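Local coordinates for protein erythromycin C-12 hydroxylase (PDB 2JJN) that hydroxylates C-12 of the macrolactone ring of erythromycin D to give erythromycin C, as a heme-containing cytochrome P450 monooxygenase, at residues Ile277-Leu282 and Leu358-Asn363. The protein carries 2 engineered substitutions. Numbering follows the deposited sequence. Where two conformers were deposited one is given.
With HEM (protoporphyrin IX containing Fe), chain B.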
loop_
_atom_site.group_PDB
_atom_site.type_symbol
_atom_site.label_atom_id
_atom_site.label_comp_id
_atom_site.label_asym_id
_atom_site.label_seq_id
_atom_site.Cartn_x
_atom_site.Cartn_y
_atom_site.Cartn_z
ATOM N N ILE A 277 -9.316 3.350 14.594
ATOM C CA ILE A 277 -7.925 2.968 14.876
ATOM C C ILE A 277 -7.221 2.698 13.553
ATOM O O ILE A 277 -6.086 3.170 13.322
ATOM C CB ILE A 277 -7.854 1.711 15.753
ATOM C CG1 ILE A 277 -8.190 2.090 17.195
ATOM C CG2 ILE A 277 -6.463 1.040 15.675
ATOM C CD1 ILE A 277 -8.405 0.855 18.120
ATOM N N VAL A 278 -7.893 1.997 12.641
ATOM C CA VAL A 278 -7.286 1.680 11.331
ATOM C C VAL A 278 -6.990 2.992 10.565
ATOM O O VAL A 278 -5.929 3.153 10.028
ATOM C CB VAL A 278 -8.183 0.730 10.526
ATOM C CG1 VAL A 278 -7.618 0.556 9.115
ATOM C CG2 VAL A 278 -8.225 -0.602 11.201
ATOM N N GLU A 279 -7.935 3.933 10.543
ATOM C CA GLU A 279 -7.710 5.181 9.848
ATOM C C GLU A 279 -6.539 5.949 10.462
ATOM O O GLU A 279 -5.758 6.552 9.750
ATOM C CB GLU A 279 -8.970 6.071 9.894
ATOM C CG GLU A 279 -10.091 5.560 9.040
ATOM C CD GLU A 279 -9.647 5.255 7.616
ATOM O OE1 GLU A 279 -9.285 6.202 6.842
ATOM O OE2 GLU A 279 -9.699 4.066 7.269
ATOM N N GLU A 280 -6.452 5.974 11.790
ATOM C CA GLU A 280 -5.403 6.761 12.433
ATOM C C GLU A 280 -4.012 6.115 12.234
ATOM O O GLU A 280 -3.006 6.806 12.083
ATOM C CB GLU A 280 -5.719 6.987 13.910
ATOM C CG GLU A 280 -4.714 7.828 14.682
ATOM C CD GLU A 280 -4.564 9.296 14.236
ATOM O OE1 GLU A 280 -5.094 9.687 13.160
ATOM O OE2 GLU A 280 -3.874 10.030 14.998
ATOM N N VAL A 281 -3.947 4.779 12.235
ATOM C CA VAL A 281 -2.648 4.149 11.885
ATOM C C VAL A 281 -2.298 4.426 10.436
ATOM O O VAL A 281 -1.141 4.711 10.118
ATOM C CB VAL A 281 -2.647 2.635 12.187
ATOM C CG1 VAL A 281 -1.271 2.034 11.699
ATOM C CG2 VAL A 281 -2.870 2.382 13.689
ATOM N N LEU A 282 -3.285 4.399 9.542
ATOM C CA LEU A 282 -3.004 4.779 8.159
ATOM C C LEU A 282 -2.431 6.192 8.081
ATOM O O LEU A 282 -1.517 6.430 7.319
ATOM C CB LEU A 282 -4.287 4.744 7.328
ATOM C CG LEU A 282 -4.613 3.376 6.732
ATOM C CD1 LEU A 282 -6.094 3.344 6.319
ATOM C CD2 LEU A 282 -3.707 3.030 5.490
ATOM N N LEU A 358 -11.415 -2.758 0.509
ATOM C CA LEU A 358 -10.904 -4.087 0.857
ATOM C C LEU A 358 -9.806 -4.000 1.917
ATOM O O LEU A 358 -9.779 -4.786 2.859
ATOM C CB LEU A 358 -10.427 -4.822 -0.386
ATOM C CG LEU A 358 -9.799 -6.204 -0.140
ATOM C CD1 LEU A 358 -10.859 -7.091 0.617
ATOM C CD2 LEU A 358 -9.427 -6.839 -1.448
ATOM N N ALA A 359 -8.905 -3.045 1.748
ATOM C CA ALA A 359 -7.855 -2.792 2.757
ATOM C C ALA A 359 -8.469 -2.536 4.125
ATOM O O ALA A 359 -8.019 -3.094 5.164
ATOM C CB ALA A 359 -7.046 -1.549 2.319
ATOM N N ARG A 360 -9.481 -1.677 4.155
ATOM C CA ARG A 360 -10.135 -1.338 5.414
ATOM C C ARG A 360 -10.823 -2.563 6.005
ATOM O O ARG A 360 -10.832 -2.709 7.251
ATOM C CB ARG A 360 -11.146 -0.196 5.236
ATOM C CG ARG A 360 -10.417 1.140 5.073
ATOM C CD ARG A 360 -11.414 2.220 4.618
ATOM N NE ARG A 360 -10.759 3.538 4.732
ATOM C CZ ARG A 360 -10.904 4.545 3.865
ATOM N NH1 ARG A 360 -11.612 4.363 2.766
ATOM N NH2 ARG A 360 -10.285 5.723 4.102
ATOM N N LEU A 361 -11.427 -3.381 5.145
ATOM C CA LEU A 361 -12.164 -4.573 5.626
ATOM C C LEU A 361 -11.179 -5.621 6.164
ATOM O O LEU A 361 -11.383 -6.178 7.273
ATOM C CB LEU A 361 -12.982 -5.137 4.459
ATOM C CG LEU A 361 -13.772 -6.397 4.807
ATOM C CD1 LEU A 361 -14.793 -6.179 5.934
ATOM C CD2 LEU A 361 -14.450 -6.917 3.508
ATOM N N GLU A 362 -10.132 -5.876 5.421
ATOM C CA GLU A 362 -9.168 -6.864 5.882
ATOM C C GLU A 362 -8.523 -6.473 7.210
ATOM O O GLU A 362 -8.370 -7.305 8.111
ATOM C CB GLU A 362 -8.074 -7.062 4.842
ATOM C CG GLU A 362 -8.598 -7.597 3.513
ATOM C CD GLU A 362 -7.472 -8.046 2.594
ATOM O OE1 GLU A 362 -7.578 -7.879 1.360
ATOM O OE2 GLU A 362 -6.452 -8.540 3.083
ATOM N N ASN A 363 -8.221 -5.187 7.367
ATOM C CA ASN A 363 -7.512 -4.798 8.592
ATOM C C ASN A 363 -8.488 -4.658 9.773
ATOM O O ASN A 363 -8.109 -4.940 10.935
ATOM C CB ASN A 363 -6.690 -3.524 8.331
ATOM C CG ASN A 363 -5.436 -3.854 7.630
ATOM O OD1 ASN A 363 -4.456 -4.220 8.285
ATOM N ND2 ASN A 363 -5.459 -3.797 6.305
HETATM C CHA HEM B . -3.759 3.112 -5.749
HETATM C CHB HEM B . -2.329 2.954 -1.086
HETATM C CHC HEM B . -4.570 -1.312 -0.576
HETATM C CHD HEM B . -5.285 -1.531 -5.383
HETATM C C1A HEM B . -3.255 3.430 -4.504
HETATM C C2A HEM B . -2.564 4.685 -4.187
HETATM C C3A HEM B . -2.157 4.636 -2.916
HETATM C C4A HEM B . -2.564 3.356 -2.372
HETATM C CMA HEM B . -1.363 5.713 -2.145
HETATM C CAA HEM B . -2.372 5.870 -5.152
HETATM C CBA HEM B . -1.174 5.664 -6.062
HETATM C CGA HEM B . -0.810 6.933 -6.837
HETATM O O1A HEM B . -1.503 7.978 -6.683
HETATM O O2A HEM B . 0.166 6.842 -7.647
HETATM C C1B HEM B . -2.831 1.772 -0.540
HETATM C C2B HEM B . -2.735 1.398 0.848
HETATM C C3B HEM B . -3.368 0.210 0.996
HETATM C C4B HEM B . -3.860 -0.157 -0.325
HETATM C CMB HEM B . -2.013 2.314 1.858
HETATM C CAB HEM B . -3.558 -0.692 2.231
HETATM C CBB HEM B . -3.702 -0.160 3.402
HETATM C C1C HEM B . -4.953 -1.740 -1.829
HETATM C C2C HEM B . -5.635 -2.993 -2.109
HETATM C C3C HEM B . -5.832 -3.056 -3.444
HETATM C C4C HEM B . -5.294 -1.832 -4.042
HETATM C CMC HEM B . -6.025 -4.005 -1.000
HETATM C CAC HEM B . -6.465 -4.177 -4.289
HETATM C CBC HEM B . -7.533 -4.871 -3.894
HETATM C C1D HEM B . -4.911 -0.317 -5.874
HETATM C C2D HEM B . -4.969 0.004 -7.264
HETATM C C3D HEM B . -4.525 1.426 -7.378
HETATM C C4D HEM B . -4.218 1.848 -6.043
HETATM C CMD HEM B . -5.408 -0.929 -8.432
HETATM C CAD HEM B . -4.383 2.273 -8.655
HETATM C CBD HEM B . -5.662 3.086 -8.932
HETATM C CGD HEM B . -5.454 3.987 -10.110
HETATM O O1D HEM B . -4.310 4.191 -10.552
HETATM O O2D HEM B . -6.471 4.510 -10.612
HETATM N NA HEM B . -3.263 2.633 -3.347
HETATM N NB HEM B . -3.489 0.784 -1.268
HETATM N NC HEM B . -4.753 -1.095 -3.035
HETATM N ND HEM B . -4.457 0.811 -5.161
HETATM FE FE HEM B . -4.122 0.862 -3.159
HETATM O O HOH W 1 -2.105 0.025 -3.539
#
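A bend at chi2 (-51°) folds the Glu-279 chain so that its carboxylate reaches toward Arg-360, whose chain runs extended from CG to NE and crosses it at about a right angle. Arginine suits this place because NE and NH2 present two N-H groups along one edge, enough to hold both carboxylate oxygens at once. NE donates to Glu-279 OE2 at 2.8 Å, and NH2 donates to Glu-279 OE1 at 3.0 Å. Both bonds are fairly straight and both oxygens lie close to the guanidinium plane, yet the grip is not flat: the two planes are twisted 49° apart, and both donors sit well off the carboxylate plane, OE1 being met on its syn side and OE2 from above. Gln-343 NE2, from a loop, also donates to OE1.

Away from the ions, the helices touch lightly through Val-278 CG1 and Asn-363 CB, 4.3 Å apart; a short branched valine fits where the CA atoms of Val-278 and Asn-363 approach to 7.0 Å. Asn-363 turns its ND2 back on its own helix, donating to Ala-359 O at 2.9 Å, on the opposite face of that carbonyl from the backbone N of Asn-363. This buried N-H donor is thus tied down beside helix 228-259.

The contact joins the K helix (274-284) to the L helix (356-374), which follows the heme ligand Cys-353. Glu-280, facing away from the L helix, forms salt bridges with Arg-283 and Arg-336; Glu-280 and Arg-283 are the Glu and Arg of the P450 ExxR motif. Methyl-sized Ala-359 lets the L helix approach the vinyl-bearing heme edge, its CB 3.6 Å from HEM CAB, while Leu-282 CD2 packs 3.8 Å from HEM CBB. Chemically, the paired hydrogen bonds restrain how the two charged groups turn against each other, and the charge on each probably favours the ionised state of the other, giving a directional, partly exposed link between the K and L helices.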